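Local coordinates for protein putative 3-hydroxybutyryl-CoA dehydratase (Rhodopseudomonas palustris, PDB 3HIN) that probably acts as a lyase of the enoyl-CoA hydratase/isomerase family, interconverting enoyl-CoA and 3-hydroxyacyl-CoA thioesters as crotonase relatives do, at residues T11-V20 / D42-C51; A133-L141 / M170-A179. One frame throughout, in Å; residues are numbered along the deposited sequence.

Contact 1: residues T11-V20 / D42-C51; sequences TIADPSTLVV and DGLMAALKDC
Leu18, at the start of the edge strand 18-23, reaches onto helix 42-51 and packs against Leu44, Ala47 and Cys51, joining the N-terminal strand of the crotonase fold to the first helix along the chain. With CG anti to its carbonyl carbon (chi1 -71°), Leu18 spreads its two methyls over the helix: CD2 meets Leu44 CG, the two side chains crossing at about a right angle, while CD1 presses against Ala47 CB at 3.5 Å, tighter than usual for two carbons. The same CD1 also touches Cys51 SG, which Val20 CG2 approaches from further along the strand at 3.7 Å. Leu31 of the neighbouring strand 26-31 also touches the leucine.

Upstream, residues 11-14 run across the start of the helix, where small residues allow a close approach. Ala46 CB fits against Ala13 CA, and Ala13 CB lies 4.0 Å from Ala47 CB. Gly43, with no side chain, lets the backbone of Asp14 come close. Here Asp14 N donates to Gly43 O at 3.0 Å, an almost straight bond (171° at the hydrogen) that comes from above the carbonyl plane; Ala47 N, making the helical bond, reaches the same oxygen from the opposite face. The Asp14 carboxylate turns away from the helix, and its OD2 closes an Asx turn with Ser16 N while also accepting from Ser16 OG. Thr17 leans over Leu44, its OG1 only 3.2 Å from Leu44 CB, and that hydroxyl donates to Asp14 O at 2.7 Å, nearly end-on to the carbonyl.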
ATOM      1  N   THR A  11      19.888  -4.210  18.287  1.00 57.82           N
ATOM      2  CA  THR A  11      21.284  -3.796  18.111  1.00 55.01           C
ATOM      3  C   THR A  11      21.669  -2.839  19.235  1.00 51.66           C
ATOM      4  O   THR A  11      20.830  -2.048  19.725  1.00 50.18           O
ATOM      5  CB  THR A  11      21.538  -3.237  16.679  1.00 55.87           C
ATOM      6  OG1 THR A  11      20.275  -3.080  16.007  1.00 54.16           O
ATOM      7  CG2 THR A  11      22.394  -4.263  15.874  1.00 57.30           C
ATOM      8  N   ILE A  12      22.910  -2.951  19.691  1.00 46.75           N
ATOM      9  CA  ILE A  12      23.291  -2.141  20.823  1.00 42.69           C
ATOM     10  C   ILE A  12      23.661  -0.707  20.367  1.00 40.10           C
ATOM     11  O   ILE A  12      24.379  -0.552  19.390  1.00 38.89           O
ATOM     12  CB  ILE A  12      24.438  -2.834  21.650  1.00 41.52           C
ATOM     13  CG1 ILE A  12      23.961  -4.204  22.179  1.00 41.25           C
ATOM     14  CG2 ILE A  12      24.927  -1.911  22.774  1.00 39.29           C
ATOM     15  CD1 ILE A  12      22.585  -4.201  23.062  1.00 40.83           C
ATOM     16  N   ALA A  13      23.219   0.325  21.091  1.00 37.75           N
ATOM     17  CA  ALA A  13      23.574   1.691  20.705  1.00 34.64           C
ATOM     18  C   ALA A  13      25.088   1.850  20.754  1.00 33.66           C
ATOM     19  O   ALA A  13      25.733   1.277  21.649  1.00 31.54           O
ATOM     20  CB  ALA A  13      22.927   2.674  21.623  1.00 34.92           C
ATOM     21  N   ASP A  14      25.638   2.637  19.813  1.00 32.14           N
ATOM     22  CA  ASP A  14      27.000   3.213  19.962  1.00 31.46           C
ATOM     23  C   ASP A  14      26.943   4.737  20.183  1.00 31.48           C
ATOM     24  O   ASP A  14      27.085   5.533  19.250  1.00 31.05           O
ATOM     25  CB  ASP A  14      27.891   2.935  18.747  1.00 30.90           C
ATOM     26  CG  ASP A  14      29.316   3.537  18.890  1.00 31.03           C
ATOM     27  OD1 ASP A  14      30.115   3.381  17.958  1.00 31.55           O
ATOM     28  OD2 ASP A  14      29.652   4.201  19.901  1.00 32.83           O
ATOM     29  N   PRO A  15      26.736   5.138  21.408  1.00 31.06           N
ATOM     30  CA  PRO A  15      26.592   6.541  21.717  1.00 31.69           C
ATOM     31  C   PRO A  15      27.835   7.405  21.345  1.00 31.32           C
ATOM     32  O   PRO A  15      27.742   8.633  21.338  1.00 31.72           O
ATOM     33  CB  PRO A  15      26.391   6.542  23.254  1.00 31.45           C
ATOM     34  CG  PRO A  15      27.002   5.231  23.712  1.00 32.30           C
ATOM     35  CD  PRO A  15      26.661   4.282  22.596  1.00 31.81           C
ATOM     36  N   SER A  16      28.980   6.794  21.050  1.00 30.83           N
ATOM     37  CA  SER A  16      30.146   7.591  20.731  1.00 30.73           C
ATOM     38  C   SER A  16      29.979   8.142  19.337  1.00 30.53           C
ATOM     39  O   SER A  16      30.750   9.000  18.937  1.00 28.87           O
ATOM     40  CB  SER A  16      31.428   6.773  20.770  1.00 31.45           C
ATOM     41  OG  SER A  16      31.522   5.951  19.581  1.00 32.50           O
ATOM     42  N   THR A  17      28.993   7.638  18.577  1.00 30.60           N
ATOM     43  CA  THR A  17      28.757   8.132  17.202  1.00 30.24           C
ATOM     44  C   THR A  17      27.867   9.376  17.215  1.00 30.44           C
ATOM     45  O   THR A  17      27.448   9.806  16.184  1.00 29.35           O
ATOM     46  CB  THR A  17      28.030   7.082  16.294  1.00 31.19           C
ATOM     47  OG1 THR A  17      26.769   6.752  16.886  1.00 30.90           O
ATOM     48  CG2 THR A  17      28.855   5.833  16.141  1.00 30.51           C
ATOM     49  N   LEU A  18      27.561   9.947  18.376  1.00 30.63           N
ATOM     50  CA  LEU A  18      26.566  11.058  18.446  1.00 32.21           C
ATOM     51  C   LEU A  18      27.159  12.027  19.434  1.00 33.08           C
ATOM     52  O   LEU A  18      27.865  11.590  20.303  1.00 32.80           O
ATOM     53  CB  LEU A  18      25.195  10.589  18.993  1.00 30.68           C
ATOM     54  CG  LEU A  18      24.350   9.704  18.066  1.00 34.47           C
ATOM     55  CD1 LEU A  18      23.023   9.399  18.738  1.00 36.34           C
ATOM     56  CD2 LEU A  18      24.139  10.296  16.647  1.00 33.08           C
ATOM     57  N   VAL A  19      26.915  13.328  19.269  1.00 34.35           N
ATOM     58  CA  VAL A  19      27.242  14.276  20.284  1.00 34.94           C
ATOM     59  C   VAL A  19      25.988  15.018  20.675  1.00 35.23           C
ATOM     60  O   VAL A  19      25.462  15.823  19.887  1.00 34.84           O
ATOM     61  CB  VAL A  19      28.279  15.292  19.785  1.00 36.51           C
ATOM     62  CG1 VAL A  19      28.288  16.548  20.759  1.00 37.26           C
ATOM     63  CG2 VAL A  19      29.679  14.608  19.591  1.00 36.85           C
ATOM     64  N   VAL A  20      25.548  14.771  21.894  1.00 35.34           N
ATOM     65  CA  VAL A  20      24.247  15.184  22.397  1.00 35.95           C
ATOM     66  C   VAL A  20      24.388  16.271  23.468  1.00 37.20           C
ATOM     67  O   VAL A  20      25.048  16.069  24.509  1.00 37.12           O
ATOM     68  CB  VAL A  20      23.550  13.982  23.073  1.00 35.90           C
ATOM     69  CG1 VAL A  20      22.185  14.377  23.578  1.00 36.29           C
ATOM     70  CG2 VAL A  20      23.478  12.769  22.138  1.00 32.68           C
ATOM     71  N   ASP A  42      24.298   0.705  12.148  1.00 32.78           N
ATOM     72  CA  ASP A  42      23.280   0.248  13.111  1.00 33.63           C
ATOM     73  C   ASP A  42      23.432   0.814  14.491  1.00 32.35           C
ATOM     74  O   ASP A  42      22.447   1.091  15.143  1.00 32.06           O
ATOM     75  CB  ASP A  42      23.152  -1.271  13.205  1.00 33.23           C
ATOM     76  CG  ASP A  42      22.738  -1.913  11.871  1.00 35.37           C
ATOM     77  OD1 ASP A  42      22.112  -1.212  11.065  1.00 39.89           O
ATOM     78  OD2 ASP A  42      23.045  -3.122  11.615  1.00 36.97           O
ATOM     79  N   GLY A  43      24.654   1.030  14.943  1.00 31.55           N
ATOM     80  CA  GLY A  43      24.822   1.500  16.304  1.00 31.95           C
ATOM     81  C   GLY A  43      24.522   3.003  16.387  1.00 32.06           C
ATOM     82  O   GLY A  43      24.097   3.537  17.420  1.00 31.04           O
ATOM     83  N   LEU A  44      24.733   3.711  15.292  1.00 31.84           N
ATOM     84  CA  LEU A  44      24.454   5.129  15.358  1.00 31.14           C
ATOM     85  C   LEU A  44      22.935   5.263  15.420  1.00 30.81           C
ATOM     86  O   LEU A  44      22.421   5.941  16.281  1.00 30.65           O
ATOM     87  CB  LEU A  44      25.098   5.937  14.241  1.00 30.02           C
ATOM     88  CG  LEU A  44      24.629   7.403  14.088  1.00 29.52           C
ATOM     89  CD1 LEU A  44      25.619   8.140  13.270  1.00 29.46           C
ATOM     90  CD2 LEU A  44      23.242   7.543  13.424  1.00 30.19           C
ATOM     91  N   MET A  45      22.270   4.520  14.550  1.00 31.09           N
ATOM     92  CA  MET A  45      20.824   4.472  14.485  1.00 31.66           C
ATOM     93  C   MET A  45      20.216   4.048  15.793  1.00 31.22           C
ATOM     94  O   MET A  45      19.226   4.650  16.232  1.00 32.89           O
ATOM     95  CB  MET A  45      20.386   3.607  13.286  1.00 30.67           C
ATOM     96  CG  MET A  45      20.702   4.314  11.938  1.00 29.61           C
ATOM     97  SD  MET A  45      19.560   5.717  11.618  1.00 23.04           S
ATOM     98  CE  MET A  45      18.200   4.641  11.191  1.00 27.11           C
ATOM     99  N   ALA A  46      20.795   3.035  16.440  1.00 31.71           N
ATOM    100  CA  ALA A  46      20.299   2.609  17.763  1.00 31.17           C
ATOM    101  C   ALA A  46      20.497   3.688  18.830  1.00 31.43           C
ATOM    102  O   ALA A  46      19.594   3.954  19.646  1.00 31.36           O
ATOM    103  CB  ALA A  46      20.919   1.306  18.184  1.00 31.56           C
ATOM    104  N   ALA A  47      21.667   4.328  18.815  1.00 30.23           N
ATOM    105  CA  ALA A  47      21.949   5.453  19.720  1.00 30.41           C
ATOM    106  C   ALA A  47      20.960   6.567  19.468  1.00 31.42           C
ATOM    107  O   ALA A  47      20.533   7.167  20.416  1.00 31.29           O
ATOM    108  CB  ALA A  47      23.373   6.020  19.540  1.00 27.70           C
ATOM    109  N   LEU A  48      20.685   6.863  18.195  1.00 31.95           N
ATOM    110  CA  LEU A  48      19.668   7.843  17.794  1.00 33.75           C
ATOM    111  C   LEU A  48      18.261   7.542  18.351  1.00 34.04           C
ATOM    112  O   LEU A  48      17.648   8.366  18.976  1.00 35.62           O
ATOM    113  CB  LEU A  48      19.592   7.916  16.258  1.00 33.30           C
ATOM    114  CG  LEU A  48      18.667   8.969  15.653  1.00 30.83           C
ATOM    115  CD1 LEU A  48      18.989  10.351  16.287  1.00 28.75           C
ATOM    116  CD2 LEU A  48      18.779   9.062  14.075  1.00 29.02           C
ATOM    117  N   LYS A  49      17.771   6.349  18.136  1.00 34.81           N
ATOM    118  CA  LYS A  49      16.509   5.951  18.681  1.00 35.40           C
ATOM    119  C   LYS A  49      16.447   6.191  20.198  1.00 36.05           C
ATOM    120  O   LYS A  49      15.442   6.696  20.719  1.00 33.57           O
ATOM    121  CB  LYS A  49      16.347   4.480  18.393  1.00 36.71           C
ATOM    122  CG  LYS A  49      14.997   3.892  18.699  1.00 38.64           C
ATOM    123  CD  LYS A  49      15.007   2.427  18.213  1.00 40.70           C
ATOM    124  CE  LYS A  49      14.131   1.552  19.076  1.00 46.88           C
ATOM    125  NZ  LYS A  49      12.782   1.536  18.421  1.00 47.43           N
ATOM    126  N   ASP A  50      17.526   5.812  20.884  1.00 36.35           N
ATOM    127  CA  ASP A  50      17.667   6.050  22.314  1.00 37.96           C
ATOM    128  C   ASP A  50      17.496   7.506  22.679  1.00 37.40           C
ATOM    129  O   ASP A  50      16.747   7.801  23.593  1.00 36.09           O
ATOM    130  CB  ASP A  50      19.030   5.579  22.837  1.00 39.76           C
ATOM    131  CG  ASP A  50      19.075   4.086  23.123  1.00 44.32           C
ATOM    132  OD1 ASP A  50      18.021   3.412  22.891  1.00 49.10           O
ATOM    133  OD2 ASP A  50      20.166   3.584  23.558  1.00 52.87           O
ATOM    134  N   CYS A  51      18.191   8.411  21.984  1.00 37.81           N
ATOM    135  CA  CYS A  51      18.078   9.841  22.321  1.00 38.63           C
ATOM    136  C   CYS A  51      16.640  10.322  22.171  1.00 38.46           C
ATOM    137  O   CYS A  51      16.212  11.159  22.924  1.00 38.51           O
ATOM    138  CB  CYS A  51      18.871  10.687  21.368  1.00 38.33           C
ATOM    139  SG  CYS A  51      20.557  10.561  21.629  1.00 43.99           S
TER

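Contact 2: residues A133-L141 / M170-A179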
ATOM      1  N   ALA A 133      18.757  24.373   5.260  1.00 32.50           N
ATOM      2  CA  ALA A 133      19.879  24.027   4.413  1.00 34.52           C
ATOM      3  C   ALA A 133      20.825  25.222   4.249  1.00 35.07           C
ATOM      4  O   ALA A 133      20.387  26.309   3.827  1.00 34.41           O
ATOM      5  CB  ALA A 133      19.411  23.496   3.058  1.00 33.30           C
ATOM      6  N   GLU A 134      22.099  25.013   4.658  1.00 34.50           N
ATOM      7  CA  GLU A 134      23.262  25.848   4.259  1.00 35.52           C
ATOM      8  C   GLU A 134      23.584  25.756   2.758  1.00 35.01           C
ATOM      9  O   GLU A 134      23.225  24.757   2.128  1.00 33.99           O
ATOM     10  CB  GLU A 134      24.527  25.306   4.960  1.00 37.21           C
ATOM     11  CG  GLU A 134      24.901  26.050   6.113  1.00 39.46           C
ATOM     12  CD  GLU A 134      26.021  25.418   6.913  1.00 39.70           C
ATOM     13  OE1 GLU A 134      27.139  25.127   6.412  1.00 35.98           O
ATOM     14  OE2 GLU A 134      25.741  25.300   8.103  1.00 41.37           O
ATOM     15  N   ALA A 135      24.331  26.723   2.195  1.00 34.30           N
ATOM     16  CA  ALA A 135      24.605  26.667   0.764  1.00 34.83           C
ATOM     17  C   ALA A 135      25.266  25.356   0.296  1.00 35.51           C
ATOM     18  O   ALA A 135      25.053  24.943  -0.841  1.00 35.44           O
ATOM     19  CB  ALA A 135      25.454  27.836   0.340  1.00 36.64           C
ATOM     20  N   SER A 136      26.079  24.713   1.150  1.00 34.94           N
ATOM     21  CA  SER A 136      26.894  23.554   0.730  1.00 34.61           C
ATOM     22  C   SER A 136      26.065  22.248   0.664  1.00 34.00           C
ATOM     23  O   SER A 136      26.535  21.224   0.141  1.00 34.58           O
ATOM     24  CB  SER A 136      28.051  23.351   1.714  1.00 35.01           C
ATOM     25  OG  SER A 136      27.468  23.015   2.991  1.00 37.00           O
ATOM     26  N   ALA A 137      24.830  22.275   1.163  1.00 33.05           N
ATOM     27  CA  ALA A 137      24.049  21.020   1.294  1.00 32.06           C
ATOM     28  C   ALA A 137      23.747  20.577  -0.117  1.00 33.46           C
ATOM     29  O   ALA A 137      23.482  21.425  -1.009  1.00 34.01           O
ATOM     30  CB  ALA A 137      22.767  21.266   2.106  1.00 31.28           C
ATOM     31  N   TYR A 138      23.825  19.276  -0.362  1.00 33.46           N
ATOM     32  CA  TYR A 138      23.438  18.754  -1.676  1.00 34.47           C
ATOM     33  C   TYR A 138      22.775  17.402  -1.499  1.00 34.83           C
ATOM     34  O   TYR A 138      23.100  16.678  -0.556  1.00 35.59           O
ATOM     35  CB  TYR A 138      24.628  18.679  -2.649  1.00 33.69           C
ATOM     36  CG  TYR A 138      25.772  17.803  -2.184  1.00 37.17           C
ATOM     37  CD1 TYR A 138      25.840  16.485  -2.565  1.00 38.37           C
ATOM     38  CD2 TYR A 138      26.796  18.301  -1.365  1.00 40.10           C
ATOM     39  CE1 TYR A 138      26.877  15.665  -2.158  1.00 39.63           C
ATOM     40  CE2 TYR A 138      27.891  17.489  -0.960  1.00 37.08           C
ATOM     41  CZ  TYR A 138      27.897  16.168  -1.367  1.00 41.01           C
ATOM     42  OH  TYR A 138      28.897  15.312  -1.002  1.00 39.73           O
ATOM     43  N   TYR A 139      21.849  17.089  -2.400  1.00 34.43           N
ATOM     44  CA  TYR A 139      20.878  16.005  -2.223  1.00 35.04           C
ATOM     45  C   TYR A 139      20.993  15.009  -3.359  1.00 35.91           C
ATOM     46  O   TYR A 139      21.196  15.407  -4.554  1.00 37.22           O
ATOM     47  CB  TYR A 139      19.470  16.539  -2.287  1.00 35.09           C
ATOM     48  CG  TYR A 139      19.195  17.659  -1.321  1.00 37.52           C
ATOM     49  CD1 TYR A 139      19.014  17.385   0.051  1.00 37.18           C
ATOM     50  CD2 TYR A 139      19.162  18.986  -1.753  1.00 40.38           C
ATOM     51  CE1 TYR A 139      18.793  18.384   0.951  1.00 39.57           C
ATOM     52  CE2 TYR A 139      18.931  20.050  -0.835  1.00 39.93           C
ATOM     53  CZ  TYR A 139      18.725  19.718   0.506  1.00 41.48           C
ATOM     54  OH  TYR A 139      18.494  20.688   1.434  1.00 42.90           O
ATOM     55  N   ALA A 140      20.918  13.728  -3.002  1.00 34.28           N
ATOM     56  CA  ALA A 140      20.986  12.686  -3.989  1.00 35.10           C
ATOM     57  C   ALA A 140      20.520  11.372  -3.420  1.00 35.62           C
ATOM     58  O   ALA A 140      20.595  11.136  -2.184  1.00 35.50           O
ATOM     59  CB  ALA A 140      22.413  12.516  -4.523  1.00 35.27           C
ATOM     60  N   LEU A 141      20.070  10.514  -4.336  1.00 35.10           N
ATOM     61  CA  LEU A 141      19.792   9.130  -4.030  1.00 37.31           C
ATOM     62  C   LEU A 141      20.614   8.234  -4.946  1.00 38.19           C
ATOM     63  O   LEU A 141      20.113   7.753  -5.959  1.00 37.69           O
ATOM     64  CB  LEU A 141      18.318   8.846  -4.226  1.00 35.74           C
ATOM     65  CG  LEU A 141      17.464   9.627  -3.256  1.00 36.16           C
ATOM     66  CD1 LEU A 141      16.054   9.605  -3.869  1.00 39.28           C
ATOM     67  CD2 LEU A 141      17.477   9.075  -1.850  1.00 36.38           C
ATOM     68  N   MET A 170      15.605  11.453  -9.891  1.00 32.52           N
ATOM     69  CA  MET A 170      16.830  11.342  -9.009  1.00 32.66           C
ATOM     70  C   MET A 170      17.336   9.875  -8.937  1.00 33.66           C
ATOM     71  O   MET A 170      18.532   9.619  -9.086  1.00 35.19           O
ATOM     72  CB  MET A 170      16.526  11.777  -7.555  1.00 31.23           C
ATOM     73  CG  MET A 170      16.502  13.184  -7.318  1.00 29.88           C
ATOM     74  SD  MET A 170      15.924  13.581  -5.739  1.00 23.00           S
ATOM     75  CE  MET A 170      17.578  13.696  -4.986  1.00 28.24           C
ATOM     76  N   MET A 171      16.412   8.939  -8.727  1.00 32.83           N
ATOM     77  CA  MET A 171      16.734   7.509  -8.638  1.00 33.18           C
ATOM     78  C   MET A 171      17.169   6.918  -9.964  1.00 32.75           C
ATOM     79  O   MET A 171      18.142   6.147 -10.014  1.00 32.18           O
ATOM     80  CB  MET A 171      15.561   6.719  -8.018  1.00 30.88           C
ATOM     81  CG  MET A 171      15.123   7.302  -6.690  1.00 35.71           C
ATOM     82  SD  MET A 171      13.944   6.202  -5.834  1.00 34.11           S
ATOM     83  CE  MET A 171      15.231   5.007  -5.403  1.00 33.25           C
ATOM     84  N   LEU A 172      16.508   7.285 -11.070  1.00 31.02           N
ATOM     85  CA  LEU A 172      16.894   6.660 -12.316  1.00 29.81           C
ATOM     86  C   LEU A 172      18.218   7.171 -12.895  1.00 30.46           C
ATOM     87  O   LEU A 172      18.866   6.436 -13.684  1.00 30.44           O
ATOM     88  CB  LEU A 172      15.804   6.850 -13.374  1.00 29.77           C
ATOM     89  CG  LEU A 172      14.490   6.120 -13.048  1.00 34.14           C
ATOM     90  CD1 LEU A 172      13.416   6.717 -13.950  1.00 28.39           C
ATOM     91  CD2 LEU A 172      14.729   4.662 -13.331  1.00 32.24           C
ATOM     92  N   THR A 173      18.588   8.416 -12.575  1.00 29.75           N
ATOM     93  CA  THR A 173      19.696   9.097 -13.238  1.00 31.34           C
ATOM     94  C   THR A 173      20.831   9.519 -12.331  1.00 32.33           C
ATOM     95  O   THR A 173      21.880   9.926 -12.844  1.00 32.12           O
ATOM     96  CB  THR A 173      19.280  10.415 -13.997  1.00 30.80           C
ATOM     97  OG1 THR A 173      18.848  11.386 -13.036  1.00 31.64           O
ATOM     98  CG2 THR A 173      18.143  10.137 -14.998  1.00 31.00           C
ATOM     99  N   GLY A 174      20.600   9.495 -11.022  1.00 32.88           N
ATOM    100  CA  GLY A 174      21.585   9.967 -10.029  1.00 34.58           C
ATOM    101  C   GLY A 174      21.633  11.486  -9.950  1.00 36.70           C
ATOM    102  O   GLY A 174      22.679  12.053  -9.586  1.00 36.96           O
ATOM    103  N   ARG A 175      20.536  12.161 -10.330  1.00 36.14           N
ATOM    104  CA  ARG A 175      20.578  13.608 -10.359  1.00 36.35           C
ATOM    105  C   ARG A 175      20.862  14.166  -8.966  1.00 36.85           C
ATOM    106  O   ARG A 175      20.305  13.657  -7.983  1.00 34.70           O
ATOM    107  CB  ARG A 175      19.273  14.182 -10.800  1.00 35.65           C
ATOM    108  CG  ARG A 175      19.312  15.682 -10.886  1.00 38.11           C
ATOM    109  CD  ARG A 175      18.214  16.092 -11.766  1.00 37.78           C
ATOM    110  NE  ARG A 175      18.179  17.500 -12.122  1.00 40.35           N
ATOM    111  CZ  ARG A 175      17.135  17.977 -12.785  1.00 39.94           C
ATOM    112  NH1 ARG A 175      16.186  17.107 -13.132  1.00 35.01           N
ATOM    113  NH2 ARG A 175      17.040  19.256 -13.127  1.00 36.27           N
ATOM    114  N   VAL A 176      21.718  15.197  -8.900  1.00 36.41           N
ATOM    115  CA  VAL A 176      21.998  15.901  -7.653  1.00 37.10           C
ATOM    116  C   VAL A 176      21.372  17.317  -7.682  1.00 37.40           C
ATOM    117  O   VAL A 176      21.285  17.965  -8.722  1.00 35.94           O
ATOM    118  CB  VAL A 176      23.524  15.973  -7.446  1.00 38.57           C
ATOM    119  CG1 VAL A 176      23.889  16.610  -6.088  1.00 34.64           C
ATOM    120  CG2 VAL A 176      24.206  14.548  -7.644  1.00 39.92           C
ATOM    121  N   TYR A 177      20.922  17.770  -6.515  1.00 37.49           N
ATOM    122  CA  TYR A 177      20.372  19.086  -6.317  1.00 37.15           C
ATOM    123  C   TYR A 177      21.229  19.852  -5.276  1.00 38.27           C
ATOM    124  O   TYR A 177      21.605  19.297  -4.222  1.00 38.95           O
ATOM    125  CB  TYR A 177      18.945  18.920  -5.819  1.00 37.01           C
ATOM    126  CG  TYR A 177      17.900  18.513  -6.914  1.00 36.23           C
ATOM    127  CD1 TYR A 177      17.566  19.394  -7.944  1.00 41.03           C
ATOM    128  CD2 TYR A 177      17.270  17.295  -6.911  1.00 31.53           C
ATOM    129  CE1 TYR A 177      16.595  19.078  -8.927  1.00 38.62           C
ATOM    130  CE2 TYR A 177      16.323  16.945  -7.897  1.00 32.86           C
ATOM    131  CZ  TYR A 177      15.987  17.856  -8.896  1.00 35.99           C
ATOM    132  OH  TYR A 177      15.098  17.583  -9.885  1.00 32.20           O
ATOM    133  N   SER A 178      21.548  21.112  -5.549  1.00 37.06           N
ATOM    134  CA  SER A 178      22.128  21.963  -4.532  1.00 37.49           C
ATOM    135  C   SER A 178      21.091  22.408  -3.483  1.00 36.71           C
ATOM    136  O   SER A 178      19.873  22.227  -3.626  1.00 33.75           O
ATOM    137  CB  SER A 178      22.750  23.251  -5.193  1.00 39.22           C
ATOM    138  OG  SER A 178      21.739  23.937  -5.946  1.00 40.22           O
ATOM    139  N   ALA A 179      21.606  23.054  -2.439  1.00 37.11           N
ATOM    140  CA  ALA A 179      20.749  23.655  -1.431  1.00 36.91           C
ATOM    141  C   ALA A 179      19.808  24.719  -2.079  1.00 36.76           C
ATOM    142  O   ALA A 179      18.634  24.757  -1.785  1.00 35.25           O
ATOM    143  CB  ALA A 179      21.617  24.271  -0.402  1.00 36.34           C
TER
HETATM  144  O   HOH W   1      17.451  23.035   0.213  1.00 32.01           O
HETATM  145  O   HOH W   2      20.202  11.010  -6.953  1.00 32.43           O
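Tyr139 and Tyr177 face each other as the hydrogen-bonded pair of a short antiparallel bridge, and both backbone bonds lie in the planes of their acceptor carbonyls. Tyr139 N gives to Tyr177 O at 2.9 Å, and Tyr177 N returns a bond to Tyr139 O at 3.1 Å. Each acceptor also takes a CA-H...O contact, Tyr138 CA approaching Tyr177 O and Val176 CA approaching Tyr139 O.

The Tyr139 ring, set by a CG anti to the carbonyl carbon (chi1 -55°), runs beside the second strand with Ser178 O at its edge, in plane, and stacks on Phe187. Its hydroxyl ends at a water, 2.8 Å from OH, that donates to Ala179 O. A leucine in place of Tyr139 would probably lose the ring stack on Phe187 and leave this water without its hydroxyl partner.

At the other end a second water takes the place of direct backbone pairing: it accepts from Leu141 N at 2.7 Å and donates to Met170 O and Arg175 O, joining the strand exit to both sides of the turn that ends helix 164-173. Met170 O also accepts from Gly174 N, in the turn where Gly174 has positive phi. Met170 bends at chi3 and lays CE 3.7 Å from Ala140 CA, while Leu141 CD1 rests on Met171 CG. The Tyr177 hydroxyl is hydrogen-bonded to Arg166, and Arg175 forms a salt bridge with Asp169. Ser178 N-caps helix 179-185, and its own N donates to the Glu181 carboxylate. The whole is an antiparallel pairing of strands 138-140 and 177-178 at the edge of the small three-stranded sheet of this crotonase-family fold.

From the N terminus, the chain first passes over helix 42-51 and enters strand 18-23, then returns through strand 26-31 to that helix; contact 1 closes this short loop. Contact 2 opens well after contact 1 has closed, so the two follow in series and neither nests nor crosses. Its own loop, from 141 to 170, carries helix 154-162 and most of helix 164-173 before 177-178 comes back beside 138-140. Their centres lie 26 Å apart, and their nearest atoms about 14 Å. The six-stranded sheet connects them: contact 1 packs helix 42-51 against its edge strand 18-23, while 133-141 starts at the end of strand 130-134 before leaving for the three-stranded sheet.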